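Long-range contact in putative Ribokinase II (Escherichia coli O6, PDB 3IQ0), which probably phosphorylates a sugar or related alcohol at the expense of ATP, as a putative ribokinase of the pfkB carbohydrate kinase family: residues P34-I44 with F65-L73. Residues are numbered along the deposited sequence; the frame is centred on the assembly and turned at random.
Sequences PYPSGAPAIFI and FGDINIHRL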
# COMPACT_ATOMS: atom_id res chain seq x y z
N PRO B 34 -12.67 -2.60 -1.03
CA PRO B 34 -12.19 -1.22 -0.95
C PRO B 34 -13.34 -0.24 -1.11
O PRO B 34 -14.38 -0.59 -1.67
CB PRO B 34 -11.22 -1.13 -2.12
CG PRO B 34 -11.92 -1.96 -3.15
CD PRO B 34 -12.31 -3.19 -2.33
N TYR B 35 -13.14 0.98 -0.62
CA TYR B 35 -14.14 2.03 -0.73
C TYR B 35 -13.46 3.25 -1.33
O TYR B 35 -12.33 3.58 -0.96
CB TYR B 35 -14.70 2.38 0.66
CG TYR B 35 -15.70 1.38 1.17
CD1 TYR B 35 -17.01 1.36 0.69
CD2 TYR B 35 -15.34 0.42 2.12
CE1 TYR B 35 -17.93 0.41 1.13
CE2 TYR B 35 -16.25 -0.53 2.56
CZ TYR B 35 -17.54 -0.53 2.06
OH TYR B 35 -18.44 -1.48 2.48
N PRO B 36 -14.13 3.93 -2.27
CA PRO B 36 -13.56 5.12 -2.90
C PRO B 36 -13.28 6.18 -1.84
O PRO B 36 -14.12 6.42 -0.98
CB PRO B 36 -14.65 5.56 -3.87
CG PRO B 36 -15.39 4.31 -4.16
CD PRO B 36 -15.45 3.63 -2.83
N SER B 37 -12.12 6.81 -1.89
CA SER B 37 -11.82 7.82 -0.88
C SER B 37 -10.84 8.88 -1.38
O SER B 37 -10.47 8.90 -2.56
CB SER B 37 -11.28 7.14 0.38
OG SER B 37 -11.27 8.03 1.48
N GLY B 38 -10.41 9.76 -0.48
CA GLY B 38 -9.51 10.83 -0.87
C GLY B 38 -10.26 12.14 -0.82
O GLY B 38 -11.23 12.34 -1.55
N ALA B 39 -9.82 13.05 0.06
CA ALA B 39 -10.47 14.34 0.24
C ALA B 39 -10.94 14.99 -1.06
O ALA B 39 -12.12 15.32 -1.20
CB ALA B 39 -9.53 15.30 1.00
N PRO B 40 -10.04 15.18 -2.04
CA PRO B 40 -10.47 15.80 -3.30
C PRO B 40 -11.58 15.01 -4.00
O PRO B 40 -12.50 15.60 -4.56
CB PRO B 40 -9.18 15.83 -4.13
CG PRO B 40 -8.10 15.92 -3.08
CD PRO B 40 -8.58 14.93 -2.05
N ALA B 41 -11.47 13.68 -3.96
CA ALA B 41 -12.46 12.82 -4.61
C ALA B 41 -13.83 12.92 -3.94
O ALA B 41 -14.85 12.97 -4.61
CB ALA B 41 -11.98 11.37 -4.61
N ILE B 42 -13.85 12.94 -2.61
CA ILE B 42 -15.10 13.05 -1.89
C ILE B 42 -15.71 14.43 -2.13
O ILE B 42 -16.92 14.56 -2.33
CB ILE B 42 -14.90 12.81 -0.38
CG1 ILE B 42 -14.24 11.45 -0.16
CG2 ILE B 42 -16.23 12.87 0.34
CD1 ILE B 42 -13.77 11.21 1.25
N PHE B 43 -14.87 15.46 -2.13
CA PHE B 43 -15.33 16.82 -2.38
C PHE B 43 -16.03 16.87 -3.74
O PHE B 43 -17.18 17.31 -3.85
CB PHE B 43 -14.14 17.80 -2.41
CG PHE B 43 -14.49 19.19 -2.91
CD1 PHE B 43 -14.98 20.15 -2.04
CD2 PHE B 43 -14.32 19.52 -4.25
CE1 PHE B 43 -15.30 21.44 -2.49
CE2 PHE B 43 -14.64 20.81 -4.72
CZ PHE B 43 -15.13 21.76 -3.84
N ILE B 44 -15.32 16.42 -4.76
CA ILE B 44 -15.85 16.45 -6.12
C ILE B 44 -17.06 15.55 -6.31
O ILE B 44 -17.92 15.84 -7.14
CB ILE B 44 -14.74 16.08 -7.15
CG1 ILE B 44 -14.97 16.88 -8.43
CG2 ILE B 44 -14.74 14.59 -7.45
CD1 ILE B 44 -14.81 18.37 -8.23
N PHE B 65 -8.12 -1.07 -7.61
CA PHE B 65 -8.37 -0.04 -6.61
C PHE B 65 -8.44 1.29 -7.33
O PHE B 65 -9.16 2.20 -6.92
CB PHE B 65 -7.26 -0.02 -5.56
CG PHE B 65 -7.29 -1.20 -4.62
CD1 PHE B 65 -8.39 -2.05 -4.58
CD2 PHE B 65 -6.24 -1.42 -3.74
CE1 PHE B 65 -8.44 -3.11 -3.67
CE2 PHE B 65 -6.28 -2.47 -2.83
CZ PHE B 65 -7.38 -3.31 -2.79
N GLY B 66 -7.68 1.40 -8.41
CA GLY B 66 -7.70 2.62 -9.19
C GLY B 66 -9.01 2.65 -9.96
O GLY B 66 -9.63 3.71 -10.09
N ASP B 67 -9.44 1.49 -10.44
CA ASP B 67 -10.68 1.38 -11.21
C ASP B 67 -11.95 1.68 -10.42
O ASP B 67 -12.87 2.31 -10.95
CB ASP B 67 -10.82 -0.02 -11.82
CG ASP B 67 -9.71 -0.34 -12.80
OD1 ASP B 67 -8.99 0.59 -13.22
OD2 ASP B 67 -9.57 -1.53 -13.16
N ILE B 68 -12.01 1.24 -9.18
CA ILE B 68 -13.22 1.49 -8.39
C ILE B 68 -13.45 2.99 -8.21
O ILE B 68 -14.60 3.44 -8.20
CB ILE B 68 -13.17 0.78 -7.02
CG1 ILE B 68 -14.57 0.81 -6.40
CG2 ILE B 68 -12.15 1.44 -6.10
CD1 ILE B 68 -14.68 0.05 -5.11
N ASN B 69 -12.38 3.76 -8.08
CA ASN B 69 -12.53 5.20 -7.94
C ASN B 69 -12.97 5.84 -9.26
O ASN B 69 -13.88 6.66 -9.28
CB ASN B 69 -11.24 5.84 -7.45
CG ASN B 69 -10.99 5.60 -5.98
OD1 ASN B 69 -11.67 6.17 -5.12
ND2 ASN B 69 -10.03 4.74 -5.67
N ILE B 70 -12.33 5.44 -10.36
CA ILE B 70 -12.69 5.98 -11.66
C ILE B 70 -14.14 5.65 -12.03
O ILE B 70 -14.85 6.49 -12.57
CB ILE B 70 -11.76 5.47 -12.78
CG1 ILE B 70 -10.38 6.11 -12.65
CG2 ILE B 70 -12.36 5.81 -14.15
CD1 ILE B 70 -9.36 5.59 -13.63
N HIS B 71 -14.56 4.42 -11.73
CA HIS B 71 -15.92 3.98 -12.03
C HIS B 71 -16.97 4.76 -11.23
O HIS B 71 -17.98 5.20 -11.78
CB HIS B 71 -16.07 2.49 -11.73
CG HIS B 71 -15.29 1.60 -12.65
ND1 HIS B 71 -15.12 0.25 -12.41
CD2 HIS B 71 -14.62 1.87 -13.80
CE1 HIS B 71 -14.38 -0.27 -13.37
NE2 HIS B 71 -14.07 0.68 -14.23
N ARG B 72 -16.72 4.90 -9.93
CA ARG B 72 -17.64 5.62 -9.05
C ARG B 72 -17.79 7.08 -9.49
O ARG B 72 -18.89 7.57 -9.65
CB ARG B 72 -17.14 5.57 -7.60
CG ARG B 72 -17.78 6.61 -6.69
CD ARG B 72 -19.27 6.35 -6.52
NE ARG B 72 -19.53 5.49 -5.37
CZ ARG B 72 -19.81 5.94 -4.14
NH1 ARG B 72 -19.87 7.24 -3.90
NH2 ARG B 72 -20.00 5.08 -3.16
N LEU B 73 -16.66 7.77 -9.66
CA LEU B 73 -16.68 9.17 -10.08
C LEU B 73 -17.33 9.36 -11.44
O LEU B 73 -18.13 10.28 -11.63
CB LEU B 73 -15.25 9.72 -10.09
CG LEU B 73 -14.74 10.52 -8.88
CD1 LEU B 73 -15.61 10.30 -7.67
CD2 LEU B 73 -13.31 10.17 -8.60
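The Phe65 ring meets Pro34 obliquely, its CE1 atom 3.7 Å from Pro34 CG, with the proline ring crossing it at about a right angle; Phe95 of the second subunit packs edge-to-face with the same phenyl ring. In this ribokinase-type fold, the contact joins the small four-stranded lid sheet to the larger alpha/beta body: strand 34-37 crosses helix 65-73 at -56°, with the axes 7.9 Å apart, then turns at Gly38, the N-cap residue, into helix 39-44. The second flat group, the Asn69 amide, reaches the strand with its oxygen. OD1 sits 3.1 Å from Pro36 CA and takes a weak, bent bond from Ser37 N (3.3 Å, 133° at the hydrogen). With CG anti to the carbonyl carbon (chi1 -76°), the amide also turns its other end back along the helix, where ND2 donates to Phe65 O, tilted from the amide plane; a weak second bond runs from ND2 to Leu13 O, at the start of the adjacent strand 13-18. Both ends of the amide are thus used, which should limit its rotation. Pro36 lies against the next turn of the helix, its CG 4.1 Å from Arg72 CB and crossing that side chain at about a right angle. Bends at chi2 and chi3 keep the guanidinium beside Pro36, which meets it obliquely, while NH2 makes a salt bridge with Glu298. Further on, Ala41 and Ile44 touch Leu73 loosely, Ile44 CG2 coming within 4.3 Å of Leu73 CG. The side chain of Ser37 is about 10 Å from the bound ATP. Back at the Pro34 end, Ile68 runs out extended and sets CD1 3.5 Å from Pro34 O, a buried carbonyl oxygen with no hydrogen-bond partner in the model.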